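PDB 6MF4: cell cycle serine/threonine-protein kinase CDC5/MSD2 from Saccharomyces cerevisiae, which phosphorylates proteins on serine and threonine to promote mitotic exit, and is represented here by its polo-box domain, which takes part in substrate recognition. Local coordinates for residues I73-A76 / E77-K81; S158-R162 / E163-H167. All coordinates share one frame; numbering follows the deposited sequence.

Contact 1: residues I73-A76 / E77-K81; sequences IVEA and EAQYK
Residues 73-76 and 77-81 form consecutive turns of one regular alpha-helix, with the backbone N-H groups of Glu-77, Ala-78, Gln-79 and Tyr-80 each bonded to the C=O four residues earlier; the first, Glu-77 N to Ile-73 O, measures 2.9 Å. Helix 56-82 comes before the strands of the first polo-box sheet and is consistent with the polo-cap helix of polo-like kinases. Two i to i+4 side-chain relations, on different faces, distinguish this part of it.

On one face, Glu-77 lies one turn further along the chain than Ile-73. Its chain is extended beyond CG, and CG passes the carbonyl of the earlier turn at 3.4 Å from Ile-73 O. The carboxylate approaches Ile-73 loosely, with Glu-77 CD 4.3 Å from Ile-73 CG2. Its polar partners lie on helix 269-283, where OE2 forms a salt bridge with Arg-270 and OE1 another with Lys-277, a pairing that would be expected to favour the ionised form. Ile-73 packs on Leu-273 and Leu-280 of the same helix, and buried Ala-76 turns its methyl to Leu-252 of helix 252-258.

On the other face, Glu-75 and Gln-79 are joined by their polar ends. The Glu-75 chain leaves with CG anti to the backbone N and then bends (chi2 59°), lifting the carboxylate toward the following turn. Gln-79 CG lies 3.4 Å from Glu-75 OE1, an aliphatic contact beside the polar one. The two side chains cross at about a right angle, their carboxylate and amide planes 66° apart. Both residues also touch a crystal neighbour, which may influence these conformers. Gln-79 NE2 donates to the anti side of Glu-75 OE1 at 2.9 Å, nearly straight at 166°, with the acceptor close to the amide plane.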
loop_
_atom_site.group_PDB
_atom_site.type_symbol
_atom_site.label_atom_id
_atom_site.label_comp_id
_atom_site.label_asym_id
_atom_site.label_seq_id
_atom_site.Cartn_x
_atom_site.Cartn_y
_atom_site.Cartn_z
ATOM N N ILE A 73 0.353 16.024 -2.382
ATOM C CA ILE A 73 -1.071 16.329 -2.434
ATOM C C ILE A 73 -1.266 17.829 -2.239
ATOM O O ILE A 73 -2.014 18.472 -2.980
ATOM C CB ILE A 73 -1.852 15.541 -1.366
ATOM C CG1 ILE A 73 -1.865 14.054 -1.728
ATOM C CG2 ILE A 73 -3.286 16.061 -1.239
ATOM C CD1 ILE A 73 -2.372 13.147 -0.622
ATOM N N VAL A 74 -0.580 18.383 -1.244
ATOM C CA VAL A 74 -0.679 19.807 -0.941
ATOM C C VAL A 74 -0.202 20.641 -2.129
ATOM O O VAL A 74 -0.752 21.709 -2.403
ATOM C CB VAL A 74 0.129 20.165 0.332
ATOM C CG1 VAL A 74 0.285 21.682 0.493
ATOM C CG2 VAL A 74 -0.546 19.575 1.561
ATOM N N GLU A 75 0.806 20.154 -2.843
ATOM C CA GLU A 75 1.322 20.884 -3.996
ATOM C C GLU A 75 0.330 20.828 -5.147
ATOM O O GLU A 75 0.173 21.798 -5.888
ATOM C CB GLU A 75 2.677 20.325 -4.432
ATOM C CG GLU A 75 3.171 20.838 -5.790
ATOM C CD GLU A 75 3.314 22.354 -5.849
ATOM O OE1 GLU A 75 3.370 22.899 -6.971
ATOM O OE2 GLU A 75 3.380 22.999 -4.780
ATOM N N ALA A 76 -0.345 19.693 -5.296
ATOM C CA ALA A 76 -1.367 19.567 -6.325
ATOM C C ALA A 76 -2.483 20.562 -6.028
ATOM O O ALA A 76 -3.003 21.217 -6.930
ATOM C CB ALA A 76 -1.906 18.134 -6.391
ATOM N N GLU A 77 -2.827 20.689 -4.748
ATOM C CA GLU A 77 -3.864 21.620 -4.313
ATOM C C GLU A 77 -3.441 23.072 -4.548
ATOM O O GLU A 77 -4.273 23.931 -4.851
ATOM C CB GLU A 77 -4.196 21.393 -2.835
ATOM C CG GLU A 77 -4.926 20.080 -2.564
ATOM C CD GLU A 77 -5.250 19.864 -1.097
ATOM O OE1 GLU A 77 -4.401 20.187 -0.239
ATOM O OE2 GLU A 77 -6.359 19.369 -0.800
ATOM N N ALA A 78 -2.146 23.342 -4.422
ATOM C CA ALA A 78 -1.613 24.677 -4.684
ATOM C C ALA A 78 -1.652 24.991 -6.174
ATOM O O ALA A 78 -1.904 26.131 -6.568
ATOM C CB ALA A 78 -0.194 24.797 -4.158
ATOM N N GLN A 79 -1.396 23.983 -7.002
ATOM C CA GLN A 79 -1.434 24.172 -8.444
ATOM C C GLN A 79 -2.864 24.466 -8.874
ATOM O O GLN A 79 -3.107 25.318 -9.728
ATOM C CB GLN A 79 -0.882 22.944 -9.168
ATOM C CG GLN A 79 0.632 22.828 -9.062
ATOM C CD GLN A 79 1.159 21.491 -9.533
ATOM O OE1 GLN A 79 0.514 20.793 -10.314
ATOM N NE2 GLN A 79 2.342 21.126 -9.056
ATOM N N TYR A 80 -3.810 23.771 -8.255
ATOM C CA TYR A 80 -5.223 23.996 -8.529
ATOM C C TYR A 80 -5.647 25.405 -8.113
ATOM O O TYR A 80 -6.306 26.114 -8.873
ATOM C CB TYR A 80 -6.074 22.954 -7.803
ATOM C CG TYR A 80 -7.551 23.277 -7.777
ATOM C CD1 TYR A 80 -8.273 23.425 -8.954
ATOM C CD2 TYR A 80 -8.224 23.425 -6.573
ATOM C CE1 TYR A 80 -9.624 23.719 -8.930
ATOM C CE2 TYR A 80 -9.573 23.717 -6.541
ATOM C CZ TYR A 80 -10.268 23.864 -7.722
ATOM O OH TYR A 80 -11.615 24.153 -7.694
ATOM N N LYS A 81 -5.253 25.812 -6.912
ATOM C CA LYS A 81 -5.696 27.085 -6.352
ATOM C C LYS A 81 -4.987 28.297 -6.957
ATOM O O LYS A 81 -5.624 29.324 -7.206
ATOM C CB LYS A 81 -5.495 27.085 -4.836
ATOM C CG LYS A 81 -5.726 28.441 -4.178
#

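Contact 2: residues S158-R162 / E163-H167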
loop_
_atom_site.group_PDB
_atom_site.type_symbol
_atom_site.label_atom_id
_atom_site.label_comp_id
_atom_site.label_asym_id
_atom_site.label_seq_id
_atom_site.Cartn_x
_atom_site.Cartn_y
_atom_site.Cartn_z
ATOM N N SER A 158 9.721 -25.247 -3.082
ATOM C CA SER A 158 10.237 -26.604 -3.240
ATOM C C SER A 158 11.539 -26.818 -2.465
ATOM O O SER A 158 11.942 -27.955 -2.220
ATOM C CB SER A 158 10.461 -26.912 -4.721
ATOM O OG SER A 158 11.435 -26.046 -5.280
ATOM N N GLU A 159 12.192 -25.721 -2.093
ATOM C CA GLU A 159 13.419 -25.771 -1.306
ATOM C C GLU A 159 13.240 -24.924 -0.052
ATOM O O GLU A 159 14.074 -24.079 0.274
ATOM C CB GLU A 159 14.602 -25.284 -2.124
ATOM N N LYS A 160 12.138 -25.169 0.645
ATOM C CA LYS A 160 11.764 -24.394 1.821
ATOM C C LYS A 160 12.751 -24.626 2.964
ATOM O O LYS A 160 13.023 -25.772 3.324
ATOM C CB LYS A 160 10.334 -24.765 2.241
ATOM C CG LYS A 160 10.048 -24.745 3.734
ATOM C CD LYS A 160 8.741 -25.453 4.031
ATOM C CE LYS A 160 9.001 -26.860 4.551
ATOM N NZ LYS A 160 7.774 -27.540 5.034
ATOM N N PRO A 161 13.290 -23.541 3.545
ATOM C CA PRO A 161 14.135 -23.737 4.722
ATOM C C PRO A 161 13.311 -24.131 5.942
ATOM O O PRO A 161 12.235 -23.587 6.188
ATOM C CB PRO A 161 14.802 -22.375 4.914
ATOM C CG PRO A 161 13.890 -21.414 4.281
ATOM C CD PRO A 161 13.247 -22.129 3.129
ATOM N N ARG A 162 13.828 -25.100 6.683
ATOM C CA ARG A 162 13.172 -25.628 7.872
ATOM C C ARG A 162 12.750 -24.557 8.877
ATOM O O ARG A 162 11.707 -24.686 9.522
ATOM C CB ARG A 162 14.096 -26.645 8.555
ATOM C CG ARG A 162 15.543 -26.196 8.687
ATOM C CD ARG A 162 16.503 -27.377 8.761
ATOM N NE ARG A 162 17.785 -26.964 9.325
ATOM C CZ ARG A 162 18.800 -27.782 9.586
ATOM N NH1 ARG A 162 19.917 -27.293 10.100
ATOM N NH2 ARG A 162 18.697 -29.082 9.340
ATOM N N GLU A 163 13.539 -23.495 9.016
ATOM C CA GLU A 163 13.219 -22.473 10.008
ATOM C C GLU A 163 12.062 -21.573 9.560
ATOM O O GLU A 163 11.602 -20.731 10.331
ATOM C CB GLU A 163 14.454 -21.620 10.341
ATOM C CG GLU A 163 14.958 -20.707 9.231
ATOM C CD GLU A 163 15.944 -21.384 8.295
ATOM O OE1 GLU A 163 16.030 -22.634 8.296
ATOM O OE2 GLU A 163 16.644 -20.657 7.558
ATOM N N LEU A 164 11.583 -21.767 8.331
ATOM C CA LEU A 164 10.405 -21.048 7.841
ATOM C C LEU A 164 9.235 -21.993 7.579
ATOM O O LEU A 164 8.224 -21.596 7.001
ATOM C CB LEU A 164 10.739 -20.268 6.563
ATOM C CG LEU A 164 11.743 -19.122 6.703
ATOM C CD1 LEU A 164 12.008 -18.462 5.351
ATOM C CD2 LEU A 164 11.273 -18.076 7.714
ATOM N N SER A 165 9.364 -23.242 8.010
ATOM C CA SER A 165 8.336 -24.235 7.739
ATOM C C SER A 165 6.978 -23.835 8.318
ATOM O O SER A 165 5.964 -23.921 7.623
ATOM C CB SER A 165 8.748 -25.603 8.285
ATOM O OG SER A 165 7.760 -26.572 7.975
ATOM N N ARG A 166 6.941 -23.384 9.569
ATOM C CA ARG A 166 5.654 -23.063 10.174
ATOM C C ARG A 166 5.062 -21.809 9.523
ATOM O O ARG A 166 3.841 -21.686 9.402
ATOM C CB ARG A 166 5.771 -22.896 11.696
ATOM C CG ARG A 166 6.654 -21.772 12.181
ATOM C CD ARG A 166 6.426 -21.512 13.675
ATOM N NE ARG A 166 6.662 -22.689 14.519
ATOM C CZ ARG A 166 7.814 -22.968 15.130
ATOM N NH1 ARG A 166 8.862 -22.167 14.998
ATOM N NH2 ARG A 166 7.919 -24.056 15.883
ATOM N N HIS A 167 5.923 -20.893 9.085
ATOM C CA HIS A 167 5.462 -19.694 8.390
ATOM C C HIS A 167 4.711 -20.085 7.121
ATOM O O HIS A 167 3.668 -19.517 6.805
ATOM C CB HIS A 167 6.629 -18.769 8.025
ATOM C CG HIS A 167 7.503 -18.397 9.182
ATOM N ND1 HIS A 167 8.276 -19.315 9.857
ATOM C CD2 HIS A 167 7.735 -17.201 9.772
ATOM C CE1 HIS A 167 8.944 -18.703 10.819
ATOM N NE2 HIS A 167 8.635 -17.419 10.788
HETATM O O HOH W 1 5.599 -25.701 5.617
HETATM O O HOH W 2 9.426 -23.738 11.327
#
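The carboxylate of Glu-163 turns one face to Pro-161: its OE1 is 3.6 Å from Pro-161 CB, and CD and OE2 are almost equally near. The bend at chi2 (-88°) folds the chain back there. The Arg-162 guanidinium is inclined 67° to that carboxylate and makes no salt bridge, Arg-162 NE staying 4.8 Å from Glu-163 OE1. A water lies over one face of the Arg-166 guanidinium, offset toward its rim, and bridges Arg-162 O and Arg-166 N. Leu-164 CD2 lies over the centre of one His-167 ring face, and that ring also meets Phe-124 edge-to-face.

Pro-161 CG touches Leu-164 CD1 at 3.7 Å, and both side chains reach Tyr-155 of strand 149-156. Lys-160, bent at chi3, lets NZ donate a hydrogen bond to Ser-165 OG at 3.1 Å, while a second water accepts from NZ and donates to Ser-165 O. With an alanine for Ser-165, the ammonium would probably lose its hydroxyl partner, keep the water bridge and be freer to swing. Two i to i+3 bonds, Leu-164 N to Pro-161 O and Ser-165 N to Arg-162 O, mark a 3-10 turn from the last strand of polo box 1 into its C-terminal helix, with Leu-164 at the N-cap.

After short strand 49-50, an edge strand of the second sheet, helix 56-82 carries contact 1 near its C-terminal end; the chain then builds the six-stranded antiparallel sheet of polo box 1, and contact 2 follows strand 149-156 at the start of helix 165-178. Each contact joins adjoining residues, so neither closes a long loop, and the two stand in series without nesting or crossing. The centres of contact 1 and contact 2 are about 49 Å apart, on opposite sides of the chain's centre. Contact 1 belongs to a helix resting on helices 252-258 and 269-283, which follow the second sheet, whereas contact 2 ties strand to helix inside the first polo box.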